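Local coordinates for protein binary enterotoxin of Clostridium perfringens component a (Clostridium perfringens, PDB 5WTZ) that probably transfers ADP-ribose from NAD+ to actin, as the enzymatic component of a two-component, iota-like enterotoxin, at residues N100-F105 against F135-F140; V158-P163 against V206-I211; Q184-K189 against L210-N215; D294-R299 against R361-N366. All blocks are in the same frame, centred on the assembly; numbering follows the deposited sequence. Where two conformers were deposited one is given.

Contact 1: residues N100-F105 against F135-F140; sequences NDKFGF and FIQDGF
Phe103 and Phe135 form a T-shaped (edge-to-face) aromatic pair where the loop after strand 92-98, here wound into a short 3-10 turn, folds against strand 134-136, an outermost strand of the five-stranded sheet in the first of the two ADP-ribosyltransferase-like regions. The ring centroids lie 5.2 Å apart and the planes stand at 76°. Phe103 presents its edge: CD1 reaches over one face of Phe135, near the rim, 3.7 Å from CE2. Phe135 in turn directs its outer ring atoms at the turn's backbone, with CE1 3.5 Å from Phe103 O. That carbonyl is also taken by Lys129 of helix 120-130; the helix borders both rings, and strands 156-162 and 187-198 pack on Phe103.

Beyond the rings the contact becomes polar. Lys102 bends at chi2 (-67°) and again at chi3, and its ammonium arrives beside the amide of Gln137. NZ donates to a water that also accepts from Asp138 N, and gives a weak hydrogen bond to Gln137 OE1 at 2.9 Å. Gln137 NE2 turns back and donates to Phe135 O over 2.9 Å, approaching from above the carbonyl plane. Another water accepts from NE2 and donates to Lys102 O, which ties the amide to the turn.

In the conformer given, NE2 of Gln137 serves two acceptors and OE1 faces the lysine; a second conformer was modelled, so the grip is not rigid. Asp138 OD2 lies 5.5 Å from Lys102 NZ and would add a favourable field for the ammonium, although its carboxylate is already engaged by Lys60 and Arg361.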
# COMPACT_ATOMS: atom_id res chain seq x y z
N ASN A 100 -4.33 5.14 -15.13
CA ASN A 100 -3.53 3.93 -15.21
C ASN A 100 -2.41 3.90 -14.16
O ASN A 100 -2.04 2.82 -13.70
CB ASN A 100 -2.98 3.73 -16.63
CG ASN A 100 -2.35 4.97 -17.21
OD1 ASN A 100 -2.52 6.06 -16.67
ND2 ASN A 100 -1.65 4.81 -18.31
N ASP A 101 -1.93 5.05 -13.70
CA ASP A 101 -0.83 4.98 -12.71
C ASP A 101 -1.28 4.43 -11.35
O ASP A 101 -0.45 3.95 -10.58
CB ASP A 101 -0.13 6.34 -12.55
CG ASP A 101 -1.07 7.46 -12.15
OD1 ASP A 101 -1.91 7.26 -11.25
OD2 ASP A 101 -0.94 8.55 -12.74
N LYS A 102 -2.58 4.44 -11.05
CA LYS A 102 -3.05 3.73 -9.87
C LYS A 102 -2.99 2.21 -10.05
O LYS A 102 -3.27 1.46 -9.11
CB LYS A 102 -4.47 4.15 -9.50
CG LYS A 102 -4.53 5.29 -8.48
CD LYS A 102 -3.99 4.85 -7.12
CE LYS A 102 -4.93 3.85 -6.44
NZ LYS A 102 -4.46 3.41 -5.09
N PHE A 103 -2.65 1.75 -11.25
CA PHE A 103 -2.42 0.33 -11.43
C PHE A 103 -0.96 0.10 -11.79
O PHE A 103 -0.56 -1.00 -12.15
CB PHE A 103 -3.37 -0.24 -12.49
CG PHE A 103 -4.79 -0.35 -12.01
CD1 PHE A 103 -5.18 -1.45 -11.24
CD2 PHE A 103 -5.73 0.64 -12.30
CE1 PHE A 103 -6.49 -1.55 -10.78
CE2 PHE A 103 -7.03 0.54 -11.84
CZ PHE A 103 -7.41 -0.55 -11.08
N GLY A 104 -0.16 1.17 -11.68
CA GLY A 104 1.25 1.11 -12.00
C GLY A 104 1.49 0.79 -13.45
O GLY A 104 2.48 0.16 -13.81
N PHE A 105 0.57 1.23 -14.31
CA PHE A 105 0.61 0.91 -15.73
C PHE A 105 0.94 2.19 -16.49
O PHE A 105 0.23 3.19 -16.35
CB PHE A 105 -0.72 0.33 -16.18
CG PHE A 105 -0.68 -0.35 -17.53
CD1 PHE A 105 0.06 -1.51 -17.71
CD2 PHE A 105 -1.42 0.15 -18.60
CE1 PHE A 105 0.09 -2.14 -18.97
CE2 PHE A 105 -1.40 -0.47 -19.83
CZ PHE A 105 -0.64 -1.62 -20.01
N PHE A 135 -3.59 -3.99 -4.76
CA PHE A 135 -3.28 -2.56 -4.91
C PHE A 135 -3.74 -1.77 -3.70
O PHE A 135 -4.93 -1.52 -3.50
CB PHE A 135 -3.91 -1.99 -6.19
CG PHE A 135 -3.24 -2.46 -7.46
CD1 PHE A 135 -2.04 -1.91 -7.89
CD2 PHE A 135 -3.80 -3.50 -8.21
CE1 PHE A 135 -1.41 -2.37 -9.06
CE2 PHE A 135 -3.19 -3.96 -9.38
CZ PHE A 135 -2.00 -3.39 -9.80
N ILE A 136 -2.78 -1.38 -2.87
CA ILE A 136 -3.07 -0.66 -1.65
C ILE A 136 -3.68 0.70 -1.97
O ILE A 136 -3.16 1.47 -2.78
CB ILE A 136 -1.78 -0.52 -0.76
CG1 ILE A 136 -1.38 -1.91 -0.23
CG2 ILE A 136 -2.02 0.45 0.39
CD1 ILE A 136 -0.03 -1.93 0.47
N GLN A 137 -4.79 1.02 -1.31
CA GLN A 137 -5.47 2.30 -1.52
C GLN A 137 -5.25 3.25 -0.34
O GLN A 137 -5.84 3.06 0.73
CB GLN A 137 -6.96 2.06 -1.75
CG GLN A 137 -7.24 1.03 -2.84
CD GLN A 137 -6.81 1.51 -4.21
OE1 GLN A 137 -7.16 2.62 -4.63
NE2 GLN A 137 -6.09 0.67 -4.93
N ASP A 138 -4.43 4.27 -0.55
CA ASP A 138 -4.10 5.24 0.51
C ASP A 138 -5.23 6.23 0.77
O ASP A 138 -5.94 6.62 -0.15
CB ASP A 138 -2.84 6.01 0.16
CG ASP A 138 -1.63 5.12 0.14
OD1 ASP A 138 -1.25 4.64 1.23
OD2 ASP A 138 -1.09 4.89 -0.95
N GLY A 139 -5.38 6.63 2.02
CA GLY A 139 -6.40 7.59 2.39
C GLY A 139 -7.82 7.03 2.33
O GLY A 139 -8.02 5.82 2.22
N PHE A 140 -8.80 7.92 2.42
CA PHE A 140 -10.19 7.55 2.22
C PHE A 140 -10.48 7.53 0.73
O PHE A 140 -9.86 8.26 -0.05
CB PHE A 140 -11.13 8.52 2.94
CG PHE A 140 -10.85 8.66 4.41
CD1 PHE A 140 -11.36 7.76 5.32
CD2 PHE A 140 -10.04 9.69 4.87
CE1 PHE A 140 -11.08 7.89 6.67
CE2 PHE A 140 -9.75 9.82 6.22
CZ PHE A 140 -10.27 8.92 7.12
O HOH W 1 -4.30 5.26 -3.20
O HOH W 2 -6.00 0.51 -7.73

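Contact 2: residues V158-P163 against V206-I211; sequences VHLKLP and VDADLI
Asp207 OD1 accepts a hydrogen bond from His159 ND1 over 2.8 Å; Lys205 offers the same oxygen a long, weak ion pair. The two side chains lie side by side and point the same way. With CG of His159 anti to its backbone N (chi1 179°) and Asp207 CG beside its own N, the imidazole holds OD1 almost exactly in its ring plane, whereas the carboxylate is met from above its plane, the two planes being 62° apart. NE2, the other ring nitrogen, is hydrogen-bonded to Asp11, and the rings of Tyr93 and Tyr95 stack on the imidazole, so its rotation is well fixed. Farther along this face, Lys161 lays CB 3.6 Å from Asp209 OD1, then carries its extended chain away.

On the opposite face Leu160 sets CD1 against Ala208 CB at 3.9 Å and CD2 against CD1 of Leu210. At the strand end, around Leu210, Leu162 CD2 lies 3.8 Å from Leu210 CB, and Pro163 CD packs on that same CB.

Four backbone hydrogen bonds join the strands, the shortest from Lys161 N to Ala208 O at 2.7 Å; His159 and Lys161 each use both N and O. This alternating pattern is that of a parallel pair, the one parallel pairing within an otherwise antiparallel five-stranded sheet of the ADP-ribosyltransferase fold.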
# COMPACT_ATOMS: atom_id res chain seq x y z
N VAL A 158 -13.44 1.32 -12.80
CA VAL A 158 -13.36 0.32 -11.74
C VAL A 158 -14.76 0.01 -11.21
O VAL A 158 -15.50 0.91 -10.83
CB VAL A 158 -12.45 0.77 -10.57
CG1 VAL A 158 -12.38 -0.32 -9.50
CG2 VAL A 158 -11.03 1.08 -11.07
N HIS A 159 -15.08 -1.27 -11.20
CA HIS A 159 -16.34 -1.80 -10.72
C HIS A 159 -16.01 -2.63 -9.47
O HIS A 159 -15.67 -3.80 -9.57
CB HIS A 159 -16.99 -2.63 -11.82
CG HIS A 159 -18.29 -3.26 -11.44
ND1 HIS A 159 -18.61 -4.56 -11.77
CD2 HIS A 159 -19.38 -2.76 -10.80
CE1 HIS A 159 -19.82 -4.84 -11.34
NE2 HIS A 159 -20.31 -3.77 -10.75
N LEU A 160 -16.11 -1.98 -8.31
CA LEU A 160 -15.52 -2.47 -7.06
C LEU A 160 -16.57 -3.03 -6.12
O LEU A 160 -17.57 -2.36 -5.83
CB LEU A 160 -14.76 -1.32 -6.37
CG LEU A 160 -14.01 -1.65 -5.07
CD1 LEU A 160 -12.86 -2.64 -5.30
CD2 LEU A 160 -13.49 -0.38 -4.41
N LYS A 161 -16.35 -4.26 -5.66
CA LYS A 161 -17.28 -4.94 -4.77
C LYS A 161 -16.88 -4.75 -3.31
O LYS A 161 -15.84 -5.24 -2.87
CB LYS A 161 -17.36 -6.43 -5.11
CG LYS A 161 -18.45 -7.18 -4.33
CD LYS A 161 -18.45 -8.67 -4.63
CE LYS A 161 -19.67 -9.34 -4.01
NZ LYS A 161 -19.69 -10.82 -4.24
N LEU A 162 -17.72 -4.02 -2.58
CA LEU A 162 -17.50 -3.78 -1.16
C LEU A 162 -18.18 -4.87 -0.36
O LEU A 162 -19.38 -5.09 -0.50
CB LEU A 162 -18.06 -2.41 -0.75
CG LEU A 162 -17.68 -1.18 -1.58
CD1 LEU A 162 -18.35 0.05 -0.99
CD2 LEU A 162 -16.17 -1.02 -1.62
N PRO A 163 -17.42 -5.58 0.49
CA PRO A 163 -18.07 -6.65 1.26
C PRO A 163 -18.99 -6.12 2.36
O PRO A 163 -18.93 -4.94 2.71
CB PRO A 163 -16.89 -7.42 1.86
CG PRO A 163 -15.75 -6.47 1.87
CD PRO A 163 -15.96 -5.51 0.72
N VAL A 206 -12.19 -2.75 -14.94
CA VAL A 206 -11.59 -3.61 -13.93
C VAL A 206 -12.65 -3.98 -12.90
O VAL A 206 -13.14 -3.12 -12.16
CB VAL A 206 -10.39 -2.92 -13.24
CG1 VAL A 206 -9.79 -3.82 -12.16
CG2 VAL A 206 -9.32 -2.56 -14.27
N ASP A 207 -13.04 -5.25 -12.88
CA ASP A 207 -13.83 -5.76 -11.77
C ASP A 207 -12.84 -6.04 -10.65
O ASP A 207 -11.75 -6.57 -10.88
CB ASP A 207 -14.59 -7.04 -12.15
CG ASP A 207 -15.75 -6.78 -13.10
OD1 ASP A 207 -16.39 -5.70 -13.03
OD2 ASP A 207 -16.04 -7.67 -13.92
N ALA A 208 -13.22 -5.67 -9.43
CA ALA A 208 -12.34 -5.91 -8.28
C ALA A 208 -13.09 -6.06 -6.96
O ALA A 208 -14.24 -5.59 -6.81
CB ALA A 208 -11.32 -4.79 -8.17
N ASP A 209 -12.42 -6.69 -6.02
CA ASP A 209 -12.88 -6.79 -4.64
C ASP A 209 -12.14 -5.82 -3.73
O ASP A 209 -10.92 -5.63 -3.84
CB ASP A 209 -12.69 -8.20 -4.08
CG ASP A 209 -13.66 -9.22 -4.66
OD1 ASP A 209 -14.66 -8.86 -5.30
OD2 ASP A 209 -13.41 -10.40 -4.44
N LEU A 210 -12.89 -5.21 -2.82
CA LEU A 210 -12.27 -4.48 -1.73
C LEU A 210 -11.86 -5.49 -0.68
O LEU A 210 -12.71 -6.20 -0.14
CB LEU A 210 -13.24 -3.45 -1.15
CG LEU A 210 -12.63 -2.49 -0.14
CD1 LEU A 210 -12.21 -1.19 -0.81
CD2 LEU A 210 -13.62 -2.23 0.98
N ILE A 211 -10.56 -5.59 -0.42
CA ILE A 211 -10.02 -6.51 0.57
C ILE A 211 -9.22 -5.74 1.61
O ILE A 211 -8.81 -4.60 1.39
CB ILE A 211 -9.10 -7.58 -0.05
CG1 ILE A 211 -7.79 -6.95 -0.53
CG2 ILE A 211 -9.83 -8.34 -1.16
CD1 ILE A 211 -6.62 -7.95 -0.65

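Contact 3: residues Q184-K189 against L210-N215; sequences QGYSLK and LIKQLN
Hydrogen bonds pair Ser187 with Ile211 through both backbone groups: Ser187 N donates to Ile211 O at 2.8 Å, and Ile211 N returns the bond to Ser187 O. The side chain of Ser187 adds a third link, accepting at OG from Gln213 NE2 over 3.0 Å. OG sits beside the serine's backbone N (chi1 -48°), on the flank where Gln213 passes, while Gln213 OE1 is held by Asn134.

Water extends this polar network. One molecule joins Gly185 O, Ser187 OG and Gln213 N; its bond to OG is 2.6 Å long. Gly185 O is linked through this water to the chain leaving strand 201-211, just where the antiparallel hairpin of strands 187-198 and 201-211 opens at its end remote from the turn, and the segments splay to 114°.

A further group of contacts surrounds the Tyr186 side chain. Leu210 CD2 rests over one ring face in a CH-pi contact, 3.8 Å from the centroid and 21° off the normal, with Leu210 CD1 3.6 Å from Tyr186 CB. Ile211 O meets the ring at its edge. Lys212 runs obliquely past it, Lys212 CB 4.0 Å from Tyr186 CD1, before bending at chi3 and chi4; its NZ gives at most a weak, long cation-pi attraction. On the side of Ser187, Ile211 CG2 approaches Lys189 CB.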
# COMPACT_ATOMS: atom_id res chain seq x y z
N GLN A 184 -10.40 4.21 5.51
CA GLN A 184 -9.00 3.93 5.25
C GLN A 184 -8.68 2.46 5.51
O GLN A 184 -9.42 1.79 6.22
CB GLN A 184 -8.10 4.79 6.13
CG GLN A 184 -7.83 6.20 5.64
CD GLN A 184 -6.69 6.86 6.41
OE1 GLN A 184 -5.61 7.09 5.86
NE2 GLN A 184 -6.93 7.15 7.68
N GLY A 185 -7.57 1.99 4.94
CA GLY A 185 -7.02 0.68 5.27
C GLY A 185 -7.25 -0.45 4.28
O GLY A 185 -6.87 -1.59 4.55
N TYR A 186 -7.85 -0.15 3.13
CA TYR A 186 -8.18 -1.23 2.21
C TYR A 186 -7.28 -1.29 0.98
O TYR A 186 -6.51 -0.37 0.69
CB TYR A 186 -9.65 -1.12 1.77
CG TYR A 186 -10.62 -1.28 2.91
CD1 TYR A 186 -11.02 -2.54 3.33
CD2 TYR A 186 -11.12 -0.17 3.58
CE1 TYR A 186 -11.90 -2.69 4.38
CE2 TYR A 186 -12.00 -0.31 4.64
CZ TYR A 186 -12.39 -1.57 5.03
OH TYR A 186 -13.27 -1.72 6.08
N SER A 187 -7.40 -2.41 0.27
CA SER A 187 -6.71 -2.60 -0.99
C SER A 187 -7.67 -3.14 -2.05
O SER A 187 -8.76 -3.63 -1.74
CB SER A 187 -5.53 -3.57 -0.81
OG SER A 187 -4.73 -3.22 0.32
N LEU A 188 -7.24 -3.05 -3.31
CA LEU A 188 -8.00 -3.54 -4.45
C LEU A 188 -7.38 -4.80 -5.03
O LEU A 188 -6.18 -4.84 -5.32
CB LEU A 188 -8.08 -2.43 -5.51
CG LEU A 188 -8.83 -2.62 -6.82
CD1 LEU A 188 -9.15 -1.25 -7.37
CD2 LEU A 188 -8.01 -3.41 -7.83
N LYS A 189 -8.21 -5.82 -5.23
CA LYS A 189 -7.80 -7.07 -5.87
C LYS A 189 -8.66 -7.34 -7.09
O LYS A 189 -9.88 -7.55 -6.97
CB LYS A 189 -7.91 -8.23 -4.89
CG LYS A 189 -7.49 -9.56 -5.46
CD LYS A 189 -7.73 -10.68 -4.48
CE LYS A 189 -7.13 -11.99 -4.99
NZ LYS A 189 -7.47 -13.11 -4.09
N LEU A 210 -12.89 -5.21 -2.82
CA LEU A 210 -12.27 -4.48 -1.73
C LEU A 210 -11.86 -5.49 -0.68
O LEU A 210 -12.71 -6.20 -0.14
CB LEU A 210 -13.24 -3.45 -1.15
CG LEU A 210 -12.63 -2.49 -0.14
CD1 LEU A 210 -12.21 -1.19 -0.81
CD2 LEU A 210 -13.62 -2.23 0.98
N ILE A 211 -10.56 -5.59 -0.42
CA ILE A 211 -10.02 -6.51 0.57
C ILE A 211 -9.22 -5.74 1.61
O ILE A 211 -8.81 -4.60 1.39
CB ILE A 211 -9.10 -7.58 -0.05
CG1 ILE A 211 -7.79 -6.95 -0.53
CG2 ILE A 211 -9.83 -8.34 -1.16
CD1 ILE A 211 -6.62 -7.95 -0.65
N LYS A 212 -9.02 -6.37 2.76
CA LYS A 212 -8.26 -5.74 3.82
C LYS A 212 -7.02 -6.56 4.10
O LYS A 212 -7.12 -7.70 4.55
CB LYS A 212 -9.10 -5.58 5.09
CG LYS A 212 -8.48 -4.67 6.13
CD LYS A 212 -9.42 -4.50 7.31
CE LYS A 212 -9.61 -3.03 7.65
NZ LYS A 212 -8.31 -2.39 7.98
N GLN A 213 -5.86 -5.98 3.84
CA GLN A 213 -4.60 -6.66 4.08
C GLN A 213 -4.12 -6.37 5.50
O GLN A 213 -4.48 -5.35 6.08
CB GLN A 213 -3.54 -6.21 3.07
CG GLN A 213 -3.90 -6.47 1.61
CD GLN A 213 -2.70 -6.35 0.70
OE1 GLN A 213 -2.00 -7.34 0.44
NE2 GLN A 213 -2.45 -5.13 0.21
N LEU A 214 -3.34 -7.29 6.05
CA LEU A 214 -2.73 -7.08 7.38
C LEU A 214 -1.58 -6.09 7.21
O LEU A 214 -0.56 -6.37 6.57
CB LEU A 214 -2.26 -8.39 7.99
CG LEU A 214 -1.68 -8.33 9.42
CD1 LEU A 214 -2.71 -7.88 10.43
CD2 LEU A 214 -1.09 -9.67 9.82
N ASN A 215 -1.77 -4.90 7.77
CA ASN A 215 -0.89 -3.77 7.54
C ASN A 215 -0.94 -2.89 8.78
O ASN A 215 -1.91 -2.17 8.99
CB ASN A 215 -1.31 -3.00 6.28
CG ASN A 215 -0.35 -1.88 5.93
OD1 ASN A 215 0.58 -1.57 6.69
ND2 ASN A 215 -0.60 -1.23 4.79
O HOH W 3 -5.49 -3.21 2.79
O HOH W 4 -5.13 -2.71 6.59

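Contact 4: residues D294-R299 against R361-N366; sequences DIITYR and RLHLPN. With NAD (nicotinamide-adenine-dinucleotide), chain B.
Asp294 and His363 meet at one end of the antiparallel pair of strands 295-301 and 358-364. From CB, 3.7 Å from His363 NE2, Asp294 turns CG beside its own backbone N (chi1 -75°), and the carboxylate divides its oxygens between two donors. OD2 accepts from His363 NE2 over 2.8 Å, the N-H coming from above the carboxylate plane and the two flat groups standing 63° apart. OD1 takes the backbone N-H of Asn366, also at 2.8 Å, and lies against its CB.

Four backbone hydrogen bonds continue the pairing, Ile295 with Leu364 and Thr297 with Leu362, the shortest being Leu362 N to Thr297 O at 2.7 Å. On one face Thr297 CG2 packs on Leu362 CD2; on the other Ile296 CD1 touches His363 CA, and Tyr298 CE2 lies 3.6 Å from Arg361 CD. The tips of Tyr298 and Arg361 share a water, but Tyr298 OH also bonds Asn215, in the chain that follows strand 201-211, and Arg361 makes salt bridges with Asp138 of the first ADP-ribosyltransferase-like region and with Asp417.

Arg299 extends from the strand to NAD: NH1 donates to phosphate oxygen O1N at 2.9 Å, and NH2 makes weak bonds to O2A and O1N. Glu305 grips its NE, and Ser342 O takes NH1. The guanidinium therefore spans both phosphates, probably offsetting their negative charge, while the carboxylate of Glu305 helps orient it.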
# COMPACT_ATOMS: atom_id res chain seq x y z
N ASP A 294 -0.44 -13.42 4.86
CA ASP A 294 0.01 -12.28 4.06
C ASP A 294 0.11 -11.07 4.97
O ASP A 294 -0.80 -10.80 5.76
CB ASP A 294 -0.94 -11.99 2.89
CG ASP A 294 -0.82 -13.00 1.74
OD1 ASP A 294 -0.42 -14.16 1.97
OD2 ASP A 294 -1.15 -12.62 0.60
N ILE A 295 1.22 -10.36 4.86
CA ILE A 295 1.46 -9.17 5.66
C ILE A 295 2.13 -8.10 4.78
O ILE A 295 2.84 -8.41 3.81
CB ILE A 295 2.33 -9.49 6.92
CG1 ILE A 295 2.31 -8.32 7.92
CG2 ILE A 295 3.75 -9.93 6.55
CD1 ILE A 295 2.86 -8.69 9.32
N ILE A 296 1.84 -6.84 5.07
CA ILE A 296 2.55 -5.72 4.48
C ILE A 296 3.75 -5.36 5.37
O ILE A 296 3.61 -5.23 6.59
CB ILE A 296 1.64 -4.48 4.31
CG1 ILE A 296 0.48 -4.79 3.34
CG2 ILE A 296 2.47 -3.29 3.87
CD1 ILE A 296 0.95 -5.42 2.00
N THR A 297 4.94 -5.22 4.78
CA THR A 297 6.09 -4.75 5.54
C THR A 297 6.82 -3.65 4.75
O THR A 297 6.55 -3.45 3.58
CB THR A 297 7.05 -5.90 5.91
OG1 THR A 297 7.96 -5.44 6.92
CG2 THR A 297 7.81 -6.45 4.67
N TYR A 298 7.74 -2.94 5.41
CA TYR A 298 8.34 -1.71 4.86
C TYR A 298 9.86 -1.70 4.90
O TYR A 298 10.49 -2.36 5.71
CB TYR A 298 7.82 -0.49 5.63
CG TYR A 298 6.31 -0.32 5.63
CD1 TYR A 298 5.51 -0.95 6.60
CD2 TYR A 298 5.68 0.47 4.66
CE1 TYR A 298 4.12 -0.79 6.59
CE2 TYR A 298 4.30 0.63 4.65
CZ TYR A 298 3.53 -0.01 5.60
OH TYR A 298 2.18 0.17 5.57
N ARG A 299 10.47 -0.89 4.04
CA ARG A 299 11.92 -0.77 4.06
C ARG A 299 12.32 0.61 3.57
O ARG A 299 11.82 1.06 2.53
CB ARG A 299 12.60 -1.84 3.20
CG ARG A 299 14.13 -1.75 3.20
CD ARG A 299 14.80 -2.90 2.43
NE ARG A 299 16.17 -2.50 2.12
CZ ARG A 299 17.15 -2.46 3.01
NH1 ARG A 299 16.93 -2.86 4.27
NH2 ARG A 299 18.36 -2.04 2.65
N ARG A 361 7.10 -0.63 0.11
CA ARG A 361 5.89 -1.12 0.77
C ARG A 361 5.61 -2.50 0.19
O ARG A 361 5.01 -2.63 -0.88
CB ARG A 361 4.70 -0.17 0.58
CG ARG A 361 3.42 -0.65 1.28
CD ARG A 361 2.42 0.49 1.55
NE ARG A 361 1.92 1.08 0.30
CZ ARG A 361 1.12 2.15 0.23
NH1 ARG A 361 0.74 2.78 1.33
NH2 ARG A 361 0.74 2.61 -0.95
N LEU A 362 6.09 -3.51 0.91
CA LEU A 362 6.20 -4.87 0.40
C LEU A 362 5.05 -5.77 0.84
O LEU A 362 4.79 -5.91 2.04
CB LEU A 362 7.53 -5.49 0.85
CG LEU A 362 7.82 -6.92 0.38
CD1 LEU A 362 8.02 -7.01 -1.18
CD2 LEU A 362 9.00 -7.48 1.17
N HIS A 363 4.39 -6.37 -0.14
CA HIS A 363 3.41 -7.43 0.10
C HIS A 363 4.17 -8.73 0.30
O HIS A 363 4.70 -9.28 -0.67
CB HIS A 363 2.42 -7.54 -1.06
CG HIS A 363 1.37 -8.60 -0.86
ND1 HIS A 363 0.59 -9.07 -1.89
CD2 HIS A 363 0.97 -9.26 0.25
CE1 HIS A 363 -0.24 -9.99 -1.43
NE2 HIS A 363 -0.03 -10.13 -0.13
N LEU A 364 4.24 -9.19 1.55
CA LEU A 364 5.00 -10.37 1.95
C LEU A 364 4.06 -11.56 2.10
O LEU A 364 3.30 -11.63 3.08
CB LEU A 364 5.74 -10.09 3.27
CG LEU A 364 6.68 -11.16 3.84
CD1 LEU A 364 7.75 -11.48 2.80
CD2 LEU A 364 7.33 -10.68 5.13
N PRO A 365 4.10 -12.50 1.15
CA PRO A 365 3.08 -13.56 1.15
C PRO A 365 3.24 -14.60 2.26
O PRO A 365 4.35 -14.89 2.73
CB PRO A 365 3.26 -14.23 -0.21
CG PRO A 365 4.04 -13.27 -1.03
CD PRO A 365 4.92 -12.53 -0.07
N ASN A 366 2.09 -15.12 2.69
CA ASN A 366 2.00 -16.41 3.38
C ASN A 366 3.01 -17.39 2.78
O ASN A 366 3.03 -17.56 1.57
CB ASN A 366 0.58 -16.95 3.24
CG ASN A 366 0.33 -18.20 4.05
OD1 ASN A 366 1.22 -19.02 4.26
ND2 ASN A 366 -0.93 -18.37 4.47
PA NAD B . 21.51 -3.11 4.35
O1A NAD B . 22.68 -4.06 4.50
O2A NAD B . 20.22 -3.59 3.75
O5B NAD B . 21.96 -1.82 3.49
C5B NAD B . 23.26 -1.22 3.60
C4B NAD B . 23.59 -0.50 2.30
O4B NAD B . 23.65 -1.48 1.26
C3B NAD B . 22.51 0.51 1.92
O3B NAD B . 23.15 1.65 1.33
C2B NAD B . 21.68 -0.24 0.88
O2B NAD B . 21.06 0.63 -0.07
C1B NAD B . 22.70 -1.18 0.24
N9A NAD B . 22.01 -2.41 -0.20
C8A NAD B . 21.31 -3.26 0.58
N7A NAD B . 20.81 -4.29 -0.17
C5A NAD B . 21.19 -4.07 -1.43
C6A NAD B . 21.01 -4.76 -2.73
N6A NAD B . 20.30 -5.90 -2.80
N1A NAD B . 21.56 -4.19 -3.83
C2A NAD B . 22.28 -3.06 -3.76
N3A NAD B . 22.50 -2.39 -2.62
C4A NAD B . 21.97 -2.84 -1.45
O3 NAD B . 21.21 -2.54 5.81
PN NAD B . 20.33 -1.26 6.24
O1N NAD B . 18.89 -1.54 5.88
O2N NAD B . 21.04 -0.02 5.76
O5D NAD B . 20.54 -1.35 7.84
C5D NAD B . 20.24 -2.54 8.57
C4D NAD B . 20.18 -2.20 10.05
O4D NAD B . 18.97 -1.49 10.32
C3D NAD B . 20.08 -3.47 10.87
O3D NAD B . 20.56 -3.17 12.20
C2D NAD B . 18.60 -3.75 10.91
O2D NAD B . 18.23 -4.49 12.08
C1D NAD B . 17.98 -2.35 10.87
N1N NAD B . 16.76 -2.26 10.04
C2N NAD B . 16.72 -1.48 8.94
C3N NAD B . 15.56 -1.41 8.16
C7N NAD B . 15.48 -0.54 6.93
O7N NAD B . 16.49 -0.26 6.27
N7N NAD B . 14.28 -0.09 6.62
C4N NAD B . 14.42 -2.11 8.52
C5N NAD B . 14.48 -2.91 9.66
C6N NAD B . 15.67 -2.96 10.40
O HOH W 5 0.44 1.57 4.16

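How the contacts relate
Along the chain, contacts 1 to 3 fall within the first ADP-ribosyltransferase-like region, and contact 4 follows in the second, NAD-binding one. Contacts 2 and 3 share Leu210 and Ile211 on strand 201-211, their centres about 11 Å apart, and contact 1 joins the same sheet through strand 134-136, the neighbour of 187-198. Contact 4 belongs to the other five-stranded sheet, which repeats the strand order of the first. Its centre lies about 12 Å from that of contact 3 and 16 Å from that of contact 1; both touch it, whereas contact 2 does not. Contacts 1 and 3 therefore stand at the boundary between the regions, linking the first to the strand that carries the NAD-binding Arg299.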